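Endo-n-acetyl-beta-d-glucosaminidase (Hypocrea jecorina, PDB 4AC1) hydrolyses, as a family 18 glycoside hydrolase, the chitobiose core of N-linked glycans, and is responsible for deglycosylating the fungus's own cellulases. Local coordinates at residues V126-A140 against L167-Q179. Sequence-based numbering, arbitrary orientation. Where two conformers were deposited one is given.
Sequences VEQPMSQQGIDRLIA and LSGFSYTALQQTQ. With ZN (zinc ion), chain G.
The Phe170 ring lies between Ile135 CG2 on one face and Ser168 CB on the opposite one, with the carbonyl oxygen of Met130 in plane at its edge. Ile135 CG2 stands 3.6 Å from the centroid of the Phe170 ring, a CH-pi contact only 16° off the normal. Phe170 CG sits between its own backbone N and carbonyl carbon (chi1 62°), which sets the ring face against Ile135 of helix 132-146; a flat, apolar side chain suits a slot this thin. Phe170 CE1 in turn rests over the centre of the Tyr172 ring, whose edge meets Ser168 OG and a water. The short side chain of Ser168 lets CB lie against the Phe170 face while its OG donates to Val126 O at 2.7 Å.

Gln132 crosses the Phe170 ring at about a right angle and uses both ends of its amide: OE1 accepts from Ser171 N at 2.9 Å, while NE2 donates to Ser171 O at 3.3 Å and to the syn side of Asp136 OD1. With Gln132 replaced by alanine, Ser171 N is likely to lose this acceptor and the Asp136 carboxylate to turn more freely. Serines cap both helices, Ser131 OG, also hydrogen-bonded to Asp96, accepting from Gly134 N and Ser171 OG from Ala174 N.

Leu175 is a knob among Gln132, Ile135, Asp136 and Ile139, its CD1 meeting Ile139 CD1 tip to tip at 3.6 Å. At the other end, Glu127 OE2 binds zinc together with Gln189 and four waters, its CG resting beside Leu167 CD1. The axes of 132-140 and 172-179 run in broadly the same direction, 36° apart, as neighbours on the outside of the family 18 beta/alpha barrel, and between them Ile135, Ile139, Phe170 and Leu175 all pack onto Leu154 of strand 151-154.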
loop_
_atom_site.group_PDB
_atom_site.type_symbol
_atom_site.label_atom_id
_atom_site.label_comp_id
_atom_site.label_asym_id
_atom_site.label_seq_id
_atom_site.Cartn_x
_atom_site.Cartn_y
_atom_site.Cartn_z
ATOM N N VAL A 126 -6.896 -5.528 2.675
ATOM C CA VAL A 126 -8.055 -6.234 3.204
ATOM C C VAL A 126 -7.746 -6.728 4.611
ATOM O O VAL A 126 -6.958 -7.658 4.806
ATOM C CB VAL A 126 -8.453 -7.408 2.273
ATOM C CG1 VAL A 126 -9.686 -8.117 2.817
ATOM C CG2 VAL A 126 -8.697 -6.897 0.838
ATOM N N GLU A 127 -8.323 -6.051 5.596
ATOM C CA GLU A 127 -8.035 -6.350 6.992
ATOM C C GLU A 127 -9.229 -6.980 7.722
ATOM O O GLU A 127 -9.183 -7.163 8.942
ATOM C CB GLU A 127 -7.501 -5.113 7.733
ATOM C CG GLU A 127 -6.155 -4.596 7.234
ATOM C CD GLU A 127 -5.628 -3.424 8.055
ATOM O OE1 GLU A 127 -6.062 -3.251 9.213
ATOM O OE2 GLU A 127 -4.775 -2.678 7.548
ATOM N N GLN A 128 -10.285 -7.315 6.984
ATOM C CA GLN A 128 -11.399 -8.118 7.522
ATOM C C GLN A 128 -11.677 -9.209 6.496
ATOM O O GLN A 128 -11.260 -9.071 5.347
ATOM C CB GLN A 128 -12.663 -7.282 7.777
ATOM C CG GLN A 128 -12.468 -6.098 8.708
ATOM C CD GLN A 128 -11.873 -4.882 8.002
ATOM O OE1 GLN A 128 -12.181 -4.604 6.842
ATOM N NE2 GLN A 128 -11.016 -4.156 8.710
ATOM N N PRO A 129 -12.377 -10.293 6.891
ATOM C CA PRO A 129 -12.571 -11.391 5.934
ATOM C C PRO A 129 -13.379 -11.022 4.687
ATOM O O PRO A 129 -14.412 -10.339 4.780
ATOM C CB PRO A 129 -13.316 -12.447 6.759
ATOM C CG PRO A 129 -12.877 -12.178 8.164
ATOM C CD PRO A 129 -12.813 -10.678 8.249
ATOM N N MET A 130 -12.877 -11.455 3.533
ATOM C CA MET A 130 -13.568 -11.348 2.247
ATOM C C MET A 130 -13.470 -12.712 1.575
ATOM O O MET A 130 -12.431 -13.373 1.681
ATOM C CB MET A 130 -12.921 -10.274 1.361
ATOM C CG MET A 130 -13.648 -10.012 0.066
ATOM S SD MET A 130 -12.808 -8.757 -0.906
ATOM C CE MET A 130 -14.151 -8.196 -1.970
ATOM N N SER A 131 -14.530 -13.133 0.887
ATOM C CA SER A 131 -14.541 -14.436 0.223
ATOM C C SER A 131 -13.517 -14.481 -0.892
ATOM O O SER A 131 -13.138 -13.442 -1.451
ATOM C CB SER A 131 -15.932 -14.766 -0.329
ATOM O OG SER A 131 -16.229 -13.949 -1.451
ATOM N N GLN A 132 -13.067 -15.693 -1.210
ATOM C CA GLN A 132 -12.210 -15.905 -2.370
ATOM C C GLN A 132 -12.840 -15.390 -3.658
ATOM O O GLN A 132 -12.182 -14.716 -4.461
ATOM C CB GLN A 132 -11.864 -17.386 -2.529
ATOM C CG GLN A 132 -10.640 -17.614 -3.407
ATOM C CD GLN A 132 -9.356 -17.236 -2.682
ATOM O OE1 GLN A 132 -9.109 -17.702 -1.572
ATOM N NE2 GLN A 132 -8.541 -16.367 -3.300
ATOM N N GLN A 133 -14.118 -15.715 -3.857
ATOM C CA GLN A 133 -14.822 -15.272 -5.053
ATOM C C GLN A 133 -14.851 -13.740 -5.134
ATOM O O GLN A 133 -14.697 -13.162 -6.211
ATOM C CB GLN A 133 -16.247 -15.819 -5.068
ATOM C CG GLN A 133 -16.981 -15.511 -6.359
ATOM C CD GLN A 133 -18.455 -15.855 -6.317
ATOM O OE1 GLN A 133 -18.993 -16.227 -5.275
ATOM N NE2 GLN A 133 -19.123 -15.714 -7.460
ATOM N N GLY A 134 -15.078 -13.104 -3.989
ATOM C CA GLY A 134 -15.151 -11.643 -3.925
ATOM C C GLY A 134 -13.853 -10.934 -4.302
ATOM O O GLY A 134 -13.851 -10.009 -5.122
ATOM N N ILE A 135 -12.734 -11.366 -3.719
ATOM C CA ILE A 135 -11.456 -10.722 -4.044
ATOM C C ILE A 135 -11.052 -11.015 -5.475
ATOM O O ILE A 135 -10.570 -10.128 -6.180
ATOM C CB ILE A 135 -10.301 -11.052 -3.028
ATOM C CG1 ILE A 135 -9.095 -10.121 -3.242
ATOM C CG2 ILE A 135 -9.886 -12.522 -3.097
ATOM C CD1 ILE A 135 -9.424 -8.630 -3.030
ATOM N N ASP A 136 -11.272 -12.255 -5.915
ATOM C CA ASP A 136 -10.933 -12.616 -7.289
ATOM C C ASP A 136 -11.703 -11.744 -8.293
ATOM O O ASP A 136 -11.132 -11.244 -9.269
ATOM C CB ASP A 136 -11.208 -14.102 -7.563
ATOM C CG ASP A 136 -10.278 -15.060 -6.803
ATOM O OD1 ASP A 136 -9.423 -14.655 -5.979
ATOM O OD2 ASP A 136 -10.424 -16.283 -7.033
ATOM N N ARG A 137 -13.006 -11.578 -8.054
ATOM C CA ARG A 137 -13.848 -10.747 -8.900
ATOM C C ARG A 137 -13.367 -9.305 -8.895
ATOM O O ARG A 137 -13.272 -8.683 -9.944
ATOM C CB ARG A 137 -15.305 -10.814 -8.440
ATOM C CG ARG A 137 -16.224 -9.821 -9.153
ATOM C CD ARG A 137 -17.675 -9.945 -8.740
ATOM N NE ARG A 137 -17.892 -9.668 -7.323
ATOM C CZ ARG A 137 -19.067 -9.783 -6.709
ATOM N NH1 ARG A 137 -20.129 -10.190 -7.392
ATOM N NH2 ARG A 137 -19.178 -9.510 -5.415
ATOM N N LEU A 138 -13.074 -8.766 -7.718
ATOM C CA LEU A 138 -12.691 -7.366 -7.633
ATOM C C LEU A 138 -11.440 -7.066 -8.450
ATOM O O LEU A 138 -11.390 -6.088 -9.189
ATOM C CB LEU A 138 -12.488 -6.977 -6.173
ATOM C CG LEU A 138 -12.097 -5.533 -5.858
ATOM C CD1 LEU A 138 -13.078 -4.514 -6.468
ATOM C CD2 LEU A 138 -11.984 -5.367 -4.349
ATOM N N ILE A 139 -10.425 -7.911 -8.295
ATOM C CA ILE A 139 -9.168 -7.745 -9.015
ATOM C C ILE A 139 -9.372 -7.934 -10.513
ATOM O O ILE A 139 -8.897 -7.129 -11.305
ATOM C CB ILE A 139 -8.108 -8.724 -8.481
ATOM C CG1 ILE A 139 -7.771 -8.344 -7.039
ATOM C CG2 ILE A 139 -6.850 -8.761 -9.386
ATOM C CD1 ILE A 139 -6.890 -9.292 -6.340
ATOM N N ALA A 140 -10.072 -9.002 -10.904
ATOM C CA ALA A 140 -10.315 -9.245 -12.321
ATOM C C ALA A 140 -11.101 -8.119 -12.996
ATOM O O ALA A 140 -10.815 -7.743 -14.133
ATOM C CB ALA A 140 -11.014 -10.598 -12.533
ATOM N N LEU A 167 -5.403 -11.609 7.959
ATOM C CA LEU A 167 -6.530 -10.751 8.297
ATOM C C LEU A 167 -7.644 -10.779 7.260
ATOM O O LEU A 167 -8.728 -10.254 7.509
ATOM C CB LEU A 167 -6.052 -9.308 8.482
ATOM C CG LEU A 167 -4.985 -9.008 9.531
ATOM C CD1 LEU A 167 -4.603 -7.537 9.493
ATOM C CD2 LEU A 167 -5.497 -9.386 10.918
ATOM N N SER A 168 -7.361 -11.358 6.092
ATOM C CA SER A 168 -8.184 -11.152 4.897
ATOM C C SER A 168 -9.222 -12.227 4.612
ATOM O O SER A 168 -10.037 -12.056 3.710
ATOM C CB SER A 168 -7.305 -11.006 3.647
ATOM O OG SER A 168 -6.258 -10.067 3.841
ATOM N N GLY A 169 -9.172 -13.339 5.343
ATOM C CA GLY A 169 -10.085 -14.462 5.098
ATOM C C GLY A 169 -9.691 -15.327 3.908
ATOM O O GLY A 169 -9.426 -16.520 4.062
ATOM N N PHE A 170 -9.665 -14.741 2.715
ATOM C CA PHE A 170 -9.276 -15.495 1.523
ATOM C C PHE A 170 -7.810 -15.942 1.534
ATOM O O PHE A 170 -6.989 -15.433 2.315
ATOM C CB PHE A 170 -9.566 -14.697 0.248
ATOM C CG PHE A 170 -8.798 -13.411 0.146
ATOM C CD1 PHE A 170 -7.472 -13.420 -0.271
ATOM C CD2 PHE A 170 -9.398 -12.190 0.469
ATOM C CE1 PHE A 170 -6.748 -12.246 -0.380
ATOM C CE2 PHE A 170 -8.673 -10.996 0.351
ATOM C CZ PHE A 170 -7.345 -11.033 -0.062
ATOM N N SER A 171 -7.490 -16.891 0.656
ATOM C CA SER A 171 -6.135 -17.405 0.528
ATOM C C SER A 171 -5.308 -16.582 -0.469
ATOM O O SER A 171 -5.704 -16.409 -1.625
ATOM C CB SER A 171 -6.175 -18.873 0.094
ATOM O OG SER A 171 -4.894 -19.271 -0.363
ATOM N N TYR A 172 -4.142 -16.107 -0.032
ATOM C CA TYR A 172 -3.243 -15.383 -0.924
ATOM C C TYR A 172 -2.535 -16.309 -1.903
ATOM O O TYR A 172 -2.158 -15.877 -2.982
ATOM C CB TYR A 172 -2.239 -14.547 -0.129
ATOM C CG TYR A 172 -2.857 -13.264 0.374
ATOM C CD1 TYR A 172 -3.501 -13.223 1.612
ATOM C CD2 TYR A 172 -2.826 -12.097 -0.396
ATOM C CE1 TYR A 172 -4.099 -12.070 2.073
ATOM C CE2 TYR A 172 -3.431 -10.929 0.051
ATOM C CZ TYR A 172 -4.054 -10.925 1.293
ATOM O OH TYR A 172 -4.644 -9.768 1.743
ATOM N N THR A 173 -2.338 -17.576 -1.538
ATOM C CA THR A 173 -1.732 -18.499 -2.500
ATOM C C THR A 173 -2.737 -18.843 -3.596
ATOM O O THR A 173 -2.364 -18.880 -4.763
ATOM C CB THR A 173 -1.174 -19.776 -1.877
ATOM O OG1 THR A 173 -2.170 -20.345 -1.035
ATOM C CG2 THR A 173 0.103 -19.493 -1.073
ATOM N N ALA A 174 -4.012 -19.029 -3.253
ATOM C CA ALA A 174 -5.042 -19.238 -4.277
ATOM C C ALA A 174 -5.158 -17.999 -5.169
ATOM O O ALA A 174 -5.219 -18.117 -6.394
ATOM C CB ALA A 174 -6.374 -19.556 -3.638
ATOM N N LEU A 175 -5.205 -16.813 -4.557
ATOM C CA LEU A 175 -5.254 -15.555 -5.314
ATOM C C LEU A 175 -4.082 -15.412 -6.283
ATOM O O LEU A 175 -4.267 -15.028 -7.451
ATOM C CB LEU A 175 -5.295 -14.357 -4.364
ATOM C CG LEU A 175 -5.413 -12.971 -5.003
ATOM C CD1 LEU A 175 -6.709 -12.835 -5.765
ATOM C CD2 LEU A 175 -5.307 -11.894 -3.936
ATOM N N GLN A 176 -2.874 -15.710 -5.806
ATOM C CA GLN A 176 -1.697 -15.615 -6.665
ATOM C C GLN A 176 -1.846 -16.561 -7.860
ATOM O O GLN A 176 -1.523 -16.192 -8.997
ATOM C CB GLN A 176 -0.399 -15.881 -5.876
ATOM C CG GLN A 176 0.859 -16.101 -6.733
ATOM C CD GLN A 176 1.243 -14.906 -7.591
ATOM O OE1 GLN A 176 1.172 -13.752 -7.152
ATOM N NE2 GLN A 176 1.688 -15.175 -8.808
ATOM N N GLN A 177 -2.356 -17.766 -7.619
ATOM C CA GLN A 177 -2.532 -18.708 -8.729
ATOM C C GLN A 177 -3.507 -18.211 -9.806
ATOM O O GLN A 177 -3.216 -18.297 -10.999
ATOM C CB GLN A 177 -2.962 -20.078 -8.223
ATOM C CG GLN A 177 -1.886 -20.763 -7.382
ATOM C CD GLN A 177 -2.188 -22.212 -7.079
ATOM O OE1 GLN A 177 -2.940 -22.861 -7.803
ATOM N NE2 GLN A 177 -1.589 -22.733 -6.009
ATOM N N THR A 178 -4.657 -17.681 -9.393
ATOM C CA THR A 178 -5.736 -17.334 -10.339
ATOM C C THR A 178 -5.627 -15.902 -10.887
ATOM O O THR A 178 -5.950 -15.659 -12.056
ATOM C CB THR A 178 -7.130 -17.556 -9.714
ATOM O OG1 THR A 178 -7.219 -16.802 -8.506
ATOM C CG2 THR A 178 -7.367 -19.019 -9.386
ATOM N N GLN A 179 -5.146 -14.970 -10.057
ATOM C CA GLN A 179 -5.078 -13.543 -10.408
ATOM C C GLN A 179 -3.677 -12.955 -10.305
ATOM O O GLN A 179 -3.517 -11.744 -10.465
ATOM C CB GLN A 179 -6.048 -12.702 -9.555
ATOM C CG GLN A 179 -7.431 -12.580 -10.162
ATOM C CD GLN A 179 -8.242 -13.849 -9.998
ATOM O OE1 GLN A 179 -8.234 -14.459 -8.928
ATOM N NE2 GLN A 179 -8.963 -14.240 -11.037
HETATM ZN ZN ZN G . -3.376 -1.422 8.368
HETATM O O HOH W 1 -4.701 -6.988 1.438
HETATM O O HOH W 2 -4.482 -1.060 9.854
HETATM O O HOH W 3 -8.486 -17.815 -6.121
HETATM O O HOH W 4 -2.101 -3.073 9.205
HETATM O O HOH W 5 -4.216 0.301 7.420
HETATM O O HOH W 6 -1.944 -0.060 9.273
#